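Local coordinates for ATP-citrate lyase beta-subunit (Chlorobium limicola, PDB 6HXJ), which probably forms part of the enzyme that uses ATP to cleave citrate in the presence of coenzyme A, yielding oxaloacetate and acetyl-CoA, at residues A[234-239]-A[251-256]; A[118-123]-A[156-161]; A[181-186]-A[216-221]; A[352-357]-A[380-385]. All coordinates share one frame; numbering follows the deposited sequence.

Interaction 1 (A[234-239]-A[251-256]); sequences TEAEQQ and VKFVEV
T234 sits at the N-cap position of helix 235-246, which leads into strand 250-255, an outermost strand of the mixed sheet; the two short axes run antiparallel at 166° and approach to 7.7 Å. Its hydroxyl lies in the crowded position between backbone N and carbonyl carbon, and OG1 looks across to E255 OE1 at a loose 4.2 Å. The T234 carbonyl O starts the helix by accepting Q238 N. In the first turn, A236 turns its methyl to F253, where CB comes within 4.0 Å of CE2 on a ring that reaches over from the strand with CG anti to its own backbone N. That ring also touches L303 and T306, so A236 and F253 pack together where helix 235-246, strand 250-255 and helix 297-309 meet. E237 does the most. With CG anti to the carbonyl carbon and the chain extended, it crosses F253 at about a right angle, and E237 CG passes 4.0 Å from F253 CD2. At the tip, E237 OE2 accepts a hydrogen bond from E255 N at 3.3 Å with an N-H...O angle of 152°, the donor standing well above the carboxylate plane rather than in it. The same OE2 forms a salt bridge with R231, whose guanidinium also makes a weak bond to E255 O. OE2 of E237 and OE1 of E255 stand 4.6 Å apart, so like charges sit close; R231 is likely to offset that repulsion and to keep E237 ionised while it grips the strand backbone.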
# COMPACT_ATOMS: atom_id res chain seq x y z
N THR A 234 58.36 14.73 -17.57
CA THR A 234 58.05 16.12 -17.21
C THR A 234 56.68 16.19 -16.50
O THR A 234 56.02 15.17 -16.31
CB THR A 234 58.07 17.01 -18.50
OG1 THR A 234 56.84 16.93 -19.23
CG2 THR A 234 59.24 16.70 -19.43
N GLU A 235 56.22 17.40 -16.17
CA GLU A 235 54.92 17.65 -15.52
C GLU A 235 53.72 17.31 -16.39
O GLU A 235 52.83 16.58 -15.94
CB GLU A 235 54.82 19.10 -15.00
CG GLU A 235 55.26 20.20 -15.98
CD GLU A 235 54.94 21.62 -15.57
OE1 GLU A 235 55.33 22.04 -14.45
OE2 GLU A 235 54.33 22.34 -16.39
N ALA A 236 53.68 17.84 -17.62
CA ALA A 236 52.62 17.61 -18.59
C ALA A 236 52.49 16.12 -18.79
O ALA A 236 51.41 15.58 -18.60
CB ALA A 236 52.98 18.27 -19.91
N GLU A 237 53.62 15.46 -19.08
CA GLU A 237 53.72 14.03 -19.29
C GLU A 237 53.08 13.24 -18.18
O GLU A 237 52.09 12.55 -18.43
CB GLU A 237 55.18 13.63 -19.49
CG GLU A 237 55.67 13.96 -20.90
CD GLU A 237 57.16 13.89 -21.18
OE1 GLU A 237 57.81 12.92 -20.73
OE2 GLU A 237 57.67 14.78 -21.90
N GLN A 238 53.61 13.38 -16.96
CA GLN A 238 53.07 12.68 -15.80
C GLN A 238 51.59 12.99 -15.61
O GLN A 238 50.81 12.12 -15.21
CB GLN A 238 53.87 13.00 -14.53
CG GLN A 238 55.34 12.57 -14.63
CD GLN A 238 55.91 11.68 -13.54
OE1 GLN A 238 55.87 10.45 -13.64
NE2 GLN A 238 56.59 12.27 -12.55
N GLN A 239 51.19 14.22 -15.95
CA GLN A 239 49.78 14.57 -15.82
C GLN A 239 48.90 13.74 -16.78
O GLN A 239 47.85 13.24 -16.38
CB GLN A 239 49.57 16.07 -15.99
CG GLN A 239 50.02 16.88 -14.78
CD GLN A 239 48.94 17.09 -13.70
OE1 GLN A 239 47.86 16.46 -13.70
NE2 GLN A 239 49.23 17.97 -12.74
N VAL A 251 45.26 7.81 -23.32
CA VAL A 251 45.85 9.12 -23.63
C VAL A 251 47.36 9.07 -23.33
O VAL A 251 47.77 8.73 -22.22
CB VAL A 251 45.16 10.37 -23.06
CG1 VAL A 251 43.84 10.67 -23.77
CG2 VAL A 251 44.99 10.30 -21.55
N LYS A 252 48.19 9.34 -24.36
CA LYS A 252 49.64 9.28 -24.27
C LYS A 252 50.23 10.60 -24.78
O LYS A 252 49.77 11.14 -25.79
CB LYS A 252 50.19 8.08 -25.08
CG LYS A 252 49.59 6.72 -24.70
CD LYS A 252 50.55 5.59 -24.95
CE LYS A 252 50.15 4.34 -24.20
NZ LYS A 252 51.29 3.38 -24.08
N PHE A 253 51.21 11.13 -24.06
CA PHE A 253 51.87 12.36 -24.50
C PHE A 253 53.36 12.29 -24.22
O PHE A 253 53.76 11.93 -23.11
CB PHE A 253 51.22 13.62 -23.88
CG PHE A 253 51.95 14.92 -24.17
CD1 PHE A 253 51.75 15.60 -25.37
CD2 PHE A 253 52.83 15.46 -23.24
CE1 PHE A 253 52.43 16.80 -25.63
CE2 PHE A 253 53.51 16.65 -23.50
CZ PHE A 253 53.30 17.31 -24.70
N VAL A 254 54.17 12.59 -25.24
CA VAL A 254 55.63 12.63 -25.17
C VAL A 254 56.10 13.95 -25.80
O VAL A 254 55.72 14.26 -26.93
CB VAL A 254 56.33 11.40 -25.81
CG1 VAL A 254 57.83 11.44 -25.55
CG2 VAL A 254 55.74 10.08 -25.32
N GLU A 255 56.92 14.70 -25.07
CA GLU A 255 57.44 15.97 -25.57
C GLU A 255 58.76 15.76 -26.31
O GLU A 255 59.68 15.12 -25.78
CB GLU A 255 57.60 16.97 -24.41
CG GLU A 255 57.56 18.43 -24.84
CD GLU A 255 57.54 19.49 -23.75
OE1 GLU A 255 56.91 19.26 -22.69
OE2 GLU A 255 58.13 20.58 -23.97
N VAL A 256 58.82 16.24 -27.55
CA VAL A 256 60.02 16.17 -28.37
C VAL A 256 60.70 17.55 -28.28
O VAL A 256 60.02 18.55 -28.55
CB VAL A 256 59.73 15.72 -29.82
CG1 VAL A 256 61.01 15.68 -30.66
CG2 VAL A 256 59.05 14.36 -29.83

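Interaction 2 (A[118-123]-A[156-161]); sequences LLISKH and KDAGFE
In the ATP-grasp part of the chain, the far end of strand 115-121 meets the spot where helix 148-158 stops and the chain swings off toward helix 163-181. K122, just past the strand, makes the largest share of the contact. Its chain runs out extended, meeting F160 tip to tip and laying K122 CG over one face of the F160 ring, 3.9 Å from the ring centroid in a CH-pi contact. Farther along, K122 NZ reaches a double landing: the carbonyl O of G159 at 2.8 Å and OE2 of E161 at 3.2 Å, the latter a salt bridge. The two acceptors are met differently. The G159 carbonyl is approached from above its plane, whereas the E161 carboxylate oxygen is met nearly along its C-O axis, its chain bent at chi2 to bring it there. Both acceptors share one ammonium, which would probably offset their mutual repulsion. G159 is the first residue to leave the helix and has a positive phi of 136°; a side chain at these backbone angles would jam against the carbonyl O of A158. Beneath the polar tip lies the apolar part of this helix-to-sheet junction. I120 CG2 touches A158 CB at 4.2 Å, and I120 CG1 comes obliquely to F160 CE1 at 4.2 Å, while S121 O lies at the edge of that ring in its plane. F160 and I120 both press on V168 of helix 163-181, and F105 of the neighbouring strand 104-112 meets the F160 ring edge-to-face.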
# COMPACT_ATOMS: atom_id res chain seq x y z
N LEU A 118 67.97 -19.73 -22.46
CA LEU A 118 68.95 -19.50 -21.42
C LEU A 118 70.32 -19.49 -22.06
O LEU A 118 70.72 -20.48 -22.66
CB LEU A 118 68.83 -20.57 -20.34
CG LEU A 118 69.79 -20.50 -19.15
CD1 LEU A 118 69.57 -19.26 -18.29
CD2 LEU A 118 69.67 -21.72 -18.31
N LEU A 119 71.00 -18.35 -21.99
CA LEU A 119 72.34 -18.19 -22.55
C LEU A 119 73.30 -18.21 -21.38
O LEU A 119 73.07 -17.54 -20.37
CB LEU A 119 72.46 -16.88 -23.37
CG LEU A 119 72.01 -16.95 -24.84
CD1 LEU A 119 70.52 -17.04 -24.96
CD2 LEU A 119 72.45 -15.73 -25.60
N ILE A 120 74.35 -19.04 -21.48
CA ILE A 120 75.36 -19.16 -20.43
C ILE A 120 76.78 -18.99 -20.98
O ILE A 120 77.11 -19.48 -22.05
CB ILE A 120 75.17 -20.49 -19.62
CG1 ILE A 120 75.95 -20.45 -18.29
CG2 ILE A 120 75.48 -21.77 -20.44
CD1 ILE A 120 75.56 -21.49 -17.36
N SER A 121 77.63 -18.29 -20.23
CA SER A 121 79.03 -18.13 -20.62
C SER A 121 79.94 -18.17 -19.41
O SER A 121 79.57 -17.70 -18.33
CB SER A 121 79.25 -16.83 -21.39
OG SER A 121 80.50 -16.86 -22.05
N LYS A 122 81.13 -18.72 -19.60
CA LYS A 122 82.16 -18.77 -18.55
C LYS A 122 82.94 -17.46 -18.55
O LYS A 122 83.57 -17.12 -17.55
CB LYS A 122 83.09 -19.97 -18.79
CG LYS A 122 83.51 -20.68 -17.52
CD LYS A 122 84.36 -21.92 -17.83
CE LYS A 122 85.04 -22.44 -16.58
NZ LYS A 122 86.17 -23.35 -16.92
N HIS A 123 82.90 -16.74 -19.69
CA HIS A 123 83.56 -15.45 -19.91
C HIS A 123 82.63 -14.30 -19.60
O HIS A 123 82.08 -13.67 -20.50
CB HIS A 123 84.06 -15.34 -21.36
CG HIS A 123 85.16 -16.29 -21.67
ND1 HIS A 123 86.41 -16.17 -21.08
CD2 HIS A 123 85.17 -17.35 -22.50
CE1 HIS A 123 87.13 -17.16 -21.58
NE2 HIS A 123 86.43 -17.90 -22.43
N LYS A 156 78.30 -27.69 -18.05
CA LYS A 156 79.42 -28.51 -18.48
C LYS A 156 79.87 -28.24 -19.91
O LYS A 156 81.07 -28.14 -20.16
CB LYS A 156 79.11 -29.99 -18.26
CG LYS A 156 79.51 -30.42 -16.85
CD LYS A 156 79.37 -31.91 -16.60
CE LYS A 156 79.77 -32.27 -15.18
NZ LYS A 156 80.02 -33.73 -15.03
N ASP A 157 78.92 -28.04 -20.83
CA ASP A 157 79.18 -27.71 -22.23
C ASP A 157 79.92 -26.39 -22.34
O ASP A 157 80.74 -26.23 -23.24
CB ASP A 157 77.85 -27.57 -23.00
CG ASP A 157 77.03 -28.85 -23.18
OD1 ASP A 157 77.65 -29.95 -23.25
OD2 ASP A 157 75.79 -28.74 -23.37
N ALA A 158 79.57 -25.42 -21.50
CA ALA A 158 80.20 -24.11 -21.49
C ALA A 158 81.67 -24.18 -21.08
O ALA A 158 82.49 -23.46 -21.65
CB ALA A 158 79.43 -23.15 -20.59
N GLY A 159 81.99 -25.08 -20.15
CA GLY A 159 83.35 -25.27 -19.65
C GLY A 159 83.41 -25.41 -18.14
O GLY A 159 84.50 -25.48 -17.57
N PHE A 160 82.24 -25.47 -17.47
CA PHE A 160 82.15 -25.61 -16.01
C PHE A 160 82.45 -27.04 -15.55
O PHE A 160 81.90 -27.99 -16.10
CB PHE A 160 80.78 -25.12 -15.50
CG PHE A 160 80.56 -23.64 -15.72
CD1 PHE A 160 79.95 -23.18 -16.88
CD2 PHE A 160 80.98 -22.71 -14.78
CE1 PHE A 160 79.77 -21.82 -17.10
CE2 PHE A 160 80.79 -21.35 -15.00
CZ PHE A 160 80.19 -20.91 -16.16
N GLU A 161 83.33 -27.18 -14.57
CA GLU A 161 83.75 -28.48 -14.07
C GLU A 161 83.26 -28.87 -12.69
O GLU A 161 83.31 -28.06 -11.76
CB GLU A 161 85.28 -28.53 -13.98
CG GLU A 161 85.97 -28.31 -15.31
CD GLU A 161 87.12 -27.33 -15.29
OE1 GLU A 161 88.19 -27.67 -14.72
OE2 GLU A 161 86.98 -26.23 -15.87

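Interaction 3 (A[181-186]-A[216-221]); sequences NEDAQS and FRHADW
Two connections of the ATP-grasp region face each other here: the bend between helix 163-181 and strand 184-195, and the loop after strand 200-210, which holds a type I beta turn from H218 to W221. The charged link is D183 with R217. One nitrogen, R217 NH2, forks to both carboxylate oxygens, D183 OD1 at 3.0 Å and D183 OD2 at 3.1 Å, each through its syn lone pair, while NE adds a weak bond to OD2. Carboxylate and guanidinium are nearly coplanar, 18° apart, and R217 reaches this place through bends at chi2 and chi3. Its NH1 bridges to an acidic side chain of a different protein in the assembly, so the arginine joins this loop to that partner. An alanine in place of D183 removes the carboxylate and would probably leave the R217 guanidinium less firmly held.

Hydrogen bonds outside the salt bridge come next. W221 NE1 donates a hydrogen bond to E182 OE1 at 3.0 Å, close to straight at 162° and in the indole plane, the oxygen being met nearly along its C-O axis. The other oxygen of E182, OE2, has a salt bridge to K15 and a hydrogen bond from W16. H218 NE2 makes a weak bond to N181 O, and ND1 another to A214 O; with D183 OD2 at the ring edge, a charged imidazole would be plausible.

Ring packing completes the set. The indole lies over the imidazole, W221 CZ2 standing 3.6 Å above the centre of the H218 ring, and that same CZ2 meets E182 O at the indole edge, in its plane.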
# COMPACT_ATOMS: atom_id res chain seq x y z
N ASN A 181 57.82 -17.67 -12.78
CA ASN A 181 56.95 -17.16 -11.74
C ASN A 181 56.80 -15.63 -11.65
O ASN A 181 55.82 -15.15 -11.08
CB ASN A 181 57.38 -17.72 -10.43
CG ASN A 181 56.94 -19.17 -10.31
OD1 ASN A 181 55.80 -19.45 -9.92
ND2 ASN A 181 57.78 -20.12 -10.69
N GLU A 182 57.75 -14.87 -12.17
CA GLU A 182 57.63 -13.42 -12.08
C GLU A 182 57.13 -12.76 -13.37
O GLU A 182 57.21 -11.53 -13.48
CB GLU A 182 58.95 -12.76 -11.61
CG GLU A 182 59.36 -13.04 -10.17
CD GLU A 182 58.35 -12.75 -9.07
OE1 GLU A 182 57.67 -11.70 -9.11
OE2 GLU A 182 58.26 -13.59 -8.15
N ASP A 183 56.62 -13.52 -14.33
CA ASP A 183 56.16 -12.94 -15.60
C ASP A 183 57.25 -12.08 -16.29
O ASP A 183 56.94 -11.02 -16.83
CB ASP A 183 54.83 -12.14 -15.41
CG ASP A 183 53.56 -12.97 -15.61
OD1 ASP A 183 53.22 -13.29 -16.79
OD2 ASP A 183 52.86 -13.23 -14.60
N ALA A 184 58.52 -12.50 -16.25
CA ALA A 184 59.60 -11.72 -16.84
C ALA A 184 59.58 -11.82 -18.34
O ALA A 184 59.09 -12.79 -18.88
CB ALA A 184 60.95 -12.17 -16.31
N GLN A 185 60.14 -10.82 -19.02
CA GLN A 185 60.34 -10.80 -20.46
C GLN A 185 61.80 -11.23 -20.68
O GLN A 185 62.13 -11.94 -21.62
CB GLN A 185 60.07 -9.41 -21.01
CG GLN A 185 58.58 -9.07 -20.94
CD GLN A 185 58.24 -7.60 -21.08
OE1 GLN A 185 59.04 -6.70 -20.81
NE2 GLN A 185 57.00 -7.34 -21.43
N SER A 186 62.67 -10.83 -19.75
CA SER A 186 64.10 -11.12 -19.77
C SER A 186 64.77 -10.75 -18.43
O SER A 186 64.32 -9.83 -17.74
CB SER A 186 64.80 -10.39 -20.92
OG SER A 186 64.68 -8.98 -20.80
N PHE A 216 48.46 -7.58 -11.70
CA PHE A 216 47.29 -7.97 -10.89
C PHE A 216 47.50 -9.38 -10.29
O PHE A 216 46.78 -9.76 -9.36
CB PHE A 216 46.00 -7.92 -11.74
CG PHE A 216 45.99 -8.90 -12.88
CD1 PHE A 216 46.56 -8.56 -14.11
CD2 PHE A 216 45.49 -10.18 -12.72
CE1 PHE A 216 46.64 -9.50 -15.14
CE2 PHE A 216 45.56 -11.11 -13.76
CZ PHE A 216 46.14 -10.77 -14.96
N ARG A 217 48.43 -10.15 -10.84
CA ARG A 217 48.70 -11.48 -10.34
C ARG A 217 49.74 -11.40 -9.24
O ARG A 217 49.91 -12.36 -8.49
CB ARG A 217 49.25 -12.36 -11.47
CG ARG A 217 48.29 -12.65 -12.57
CD ARG A 217 48.57 -14.00 -13.14
NE ARG A 217 49.61 -13.97 -14.17
CZ ARG A 217 49.50 -14.59 -15.35
NH1 ARG A 217 48.40 -15.27 -15.64
NH2 ARG A 217 50.50 -14.54 -16.22
N HIS A 218 50.49 -10.27 -9.19
CA HIS A 218 51.58 -10.03 -8.23
C HIS A 218 51.32 -8.90 -7.25
O HIS A 218 51.52 -7.71 -7.57
CB HIS A 218 52.91 -9.78 -8.94
CG HIS A 218 53.17 -10.73 -10.05
ND1 HIS A 218 52.63 -10.53 -11.30
CD2 HIS A 218 53.83 -11.90 -10.04
CE1 HIS A 218 53.01 -11.56 -12.02
NE2 HIS A 218 53.73 -12.41 -11.31
N ALA A 219 50.96 -9.28 -6.03
CA ALA A 219 50.71 -8.35 -4.93
C ALA A 219 52.03 -7.89 -4.25
O ALA A 219 52.03 -6.89 -3.53
CB ALA A 219 49.80 -8.99 -3.92
N ASP A 220 53.14 -8.59 -4.53
CA ASP A 220 54.45 -8.27 -3.99
C ASP A 220 55.23 -7.26 -4.85
O ASP A 220 56.35 -6.88 -4.47
CB ASP A 220 55.26 -9.56 -3.75
CG ASP A 220 55.87 -10.23 -4.97
OD1 ASP A 220 55.15 -10.40 -5.99
OD2 ASP A 220 57.06 -10.63 -4.89
N TRP A 221 54.65 -6.80 -5.97
CA TRP A 221 55.27 -5.85 -6.89
C TRP A 221 55.12 -4.42 -6.42
O TRP A 221 54.42 -3.62 -7.05
CB TRP A 221 54.74 -6.03 -8.32
CG TRP A 221 55.33 -7.18 -9.11
CD1 TRP A 221 56.11 -8.20 -8.63
CD2 TRP A 221 55.17 -7.42 -10.51
NE1 TRP A 221 56.45 -9.05 -9.65
CE2 TRP A 221 55.88 -8.60 -10.81
CE3 TRP A 221 54.50 -6.75 -11.54
CZ2 TRP A 221 55.92 -9.13 -12.11
CZ3 TRP A 221 54.54 -7.28 -12.82
CH2 TRP A 221 55.25 -8.45 -13.10

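Interaction 4 (A[352-357]-A[380-385]); sequences KIWVRR and HVYDRS
Strands 352-356 and 378-382 are the two parallel arms of a beta-alpha-beta crossover through helix 362-371. Three backbone bonds join them: H380 N to I353 O, V355 N to H380 O at 2.7 Å, and Y382 N to V355 O. The first two run nearly along the C=O axis. On one face of the sheet W354 and H380 lie side by side in an offset stack, centroids 4.5 Å apart and planes at 16°; Y382 OH comes to the indole edge, 3.8 Å from W354 CZ3. V355 and V381 occupy the other face, CB to CB 3.7 Å, backed by I369 of the crossover helix. Farther along, R356 bends at chi2 toward the chain after the second strand, and R356 NH2 meets R384 O on a lone pair, in the carbonyl plane, at 3.2 Å.

All three guanidinium nitrogens of R356 have partners: beyond that bond, NE pairs with M386 O, and NH1 with G320 O and an acidic side chain of a different protein. An alanine here loses the guanidinium and would probably leave the chain at R384 and M386 less well tied to strand 352-356. Next door, R357 NH1 bonds a citrate anion, probably from the crystallisation liquor, and the carbonyl O of A321.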
# COMPACT_ATOMS: atom_id res chain seq x y z
N LYS A 352 48.03 27.27 -37.62
CA LYS A 352 47.05 26.68 -38.53
C LYS A 352 46.77 25.27 -38.00
O LYS A 352 47.70 24.58 -37.56
CB LYS A 352 47.61 26.64 -39.98
CG LYS A 352 47.86 28.02 -40.58
CD LYS A 352 48.63 27.98 -41.88
CE LYS A 352 48.97 29.37 -42.39
NZ LYS A 352 47.83 30.02 -43.08
N ILE A 353 45.51 24.87 -37.99
CA ILE A 353 45.10 23.54 -37.53
C ILE A 353 44.71 22.74 -38.77
O ILE A 353 44.02 23.27 -39.65
CB ILE A 353 43.95 23.62 -36.45
CG1 ILE A 353 44.41 24.41 -35.20
CG2 ILE A 353 43.45 22.23 -36.05
CD1 ILE A 353 43.34 24.89 -34.25
N TRP A 354 45.18 21.47 -38.86
CA TRP A 354 44.90 20.55 -39.97
C TRP A 354 44.14 19.35 -39.42
O TRP A 354 44.66 18.61 -38.58
CB TRP A 354 46.20 20.11 -40.67
CG TRP A 354 47.04 21.26 -41.15
CD1 TRP A 354 48.01 21.93 -40.46
CD2 TRP A 354 46.93 21.92 -42.42
NE1 TRP A 354 48.53 22.94 -41.23
CE2 TRP A 354 47.89 22.95 -42.44
CE3 TRP A 354 46.13 21.70 -43.56
CZ2 TRP A 354 48.07 23.78 -43.55
CZ3 TRP A 354 46.31 22.52 -44.66
CH2 TRP A 354 47.27 23.55 -44.65
N VAL A 355 42.89 19.19 -39.87
CA VAL A 355 42.01 18.12 -39.42
C VAL A 355 41.72 17.14 -40.55
O VAL A 355 41.36 17.55 -41.66
CB VAL A 355 40.70 18.69 -38.78
CG1 VAL A 355 39.82 17.58 -38.22
CG2 VAL A 355 41.01 19.70 -37.69
N ARG A 356 41.89 15.85 -40.27
CA ARG A 356 41.55 14.74 -41.16
C ARG A 356 41.13 13.59 -40.26
O ARG A 356 41.94 13.11 -39.46
CB ARG A 356 42.70 14.34 -42.12
CG ARG A 356 42.28 13.37 -43.22
CD ARG A 356 42.39 11.93 -42.77
NE ARG A 356 42.00 10.98 -43.81
CZ ARG A 356 41.73 9.70 -43.60
NH1 ARG A 356 41.79 9.19 -42.37
NH2 ARG A 356 41.39 8.92 -44.62
N ARG A 357 39.88 13.18 -40.36
CA ARG A 357 39.35 12.15 -39.50
C ARG A 357 38.13 11.42 -40.10
O ARG A 357 37.42 11.94 -40.97
CB ARG A 357 39.01 12.77 -38.12
CG ARG A 357 38.60 11.81 -37.00
CD ARG A 357 39.70 10.87 -36.56
NE ARG A 357 39.37 10.23 -35.28
CZ ARG A 357 39.57 8.94 -35.00
NH1 ARG A 357 40.10 8.13 -35.91
NH2 ARG A 357 39.24 8.45 -33.80
N HIS A 380 41.72 23.91 -41.31
CA HIS A 380 41.42 23.18 -42.56
C HIS A 380 40.96 21.78 -42.14
O HIS A 380 41.70 21.07 -41.45
CB HIS A 380 42.63 23.13 -43.52
CG HIS A 380 43.18 24.48 -43.86
ND1 HIS A 380 44.10 25.13 -43.04
CD2 HIS A 380 42.89 25.30 -44.90
CE1 HIS A 380 44.34 26.30 -43.61
NE2 HIS A 380 43.64 26.44 -44.74
N VAL A 381 39.70 21.44 -42.47
CA VAL A 381 39.15 20.15 -42.09
C VAL A 381 38.77 19.37 -43.36
O VAL A 381 38.07 19.86 -44.26
CB VAL A 381 38.04 20.15 -40.96
CG1 VAL A 381 37.78 21.53 -40.37
CG2 VAL A 381 36.74 19.44 -41.36
N TYR A 382 39.30 18.14 -43.42
CA TYR A 382 39.14 17.18 -44.50
C TYR A 382 38.49 15.89 -44.00
O TYR A 382 38.57 15.55 -42.81
CB TYR A 382 40.50 16.89 -45.18
CG TYR A 382 41.26 18.12 -45.61
CD1 TYR A 382 41.04 18.69 -46.86
CD2 TYR A 382 42.18 18.73 -44.77
CE1 TYR A 382 41.74 19.83 -47.27
CE2 TYR A 382 42.87 19.87 -45.15
CZ TYR A 382 42.64 20.42 -46.40
OH TYR A 382 43.32 21.57 -46.77
N ASP A 383 37.86 15.18 -44.93
CA ASP A 383 37.22 13.92 -44.66
C ASP A 383 38.13 12.79 -45.20
O ASP A 383 39.22 13.06 -45.70
CB ASP A 383 35.84 13.90 -45.33
CG ASP A 383 35.86 14.00 -46.85
OD1 ASP A 383 36.48 14.97 -47.38
OD2 ASP A 383 35.26 13.12 -47.52
N ARG A 384 37.64 11.54 -45.12
CA ARG A 384 38.30 10.30 -45.58
C ARG A 384 38.86 10.35 -47.01
O ARG A 384 39.84 9.65 -47.29
CB ARG A 384 37.33 9.14 -45.44
CG ARG A 384 35.99 9.38 -46.11
CD ARG A 384 34.90 8.67 -45.37
NE ARG A 384 35.07 7.25 -45.57
CZ ARG A 384 34.81 6.33 -44.67
NH1 ARG A 384 34.33 6.68 -43.48
NH2 ARG A 384 35.00 5.05 -44.94
N SER A 385 38.23 11.14 -47.92
CA SER A 385 38.67 11.29 -49.32
C SER A 385 40.13 11.81 -49.44
O SER A 385 40.86 11.43 -50.36
CB SER A 385 37.70 12.15 -50.12
OG SER A 385 37.43 13.37 -49.46

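From the N terminus the contacts come in series, 2, 3, 1, then 4; each closes before the next opens, so none nest or cross. Interaction 2 closes a loop of 32 residues and interaction 3 one of 29; both reach the same antiparallel sheet of the ATP-grasp region, their centres about 28 Å apart. Interaction 1 spans just 11 residues, most of them helix, and interaction 4 closes 22. These two reach one mixed sheet in the citrate-binding region, at its two outermost strands within the chain, 250-255 and 378-382. Interactions 2 and 4 stand about 60 Å apart between centres, on opposite sides of the chain's centre.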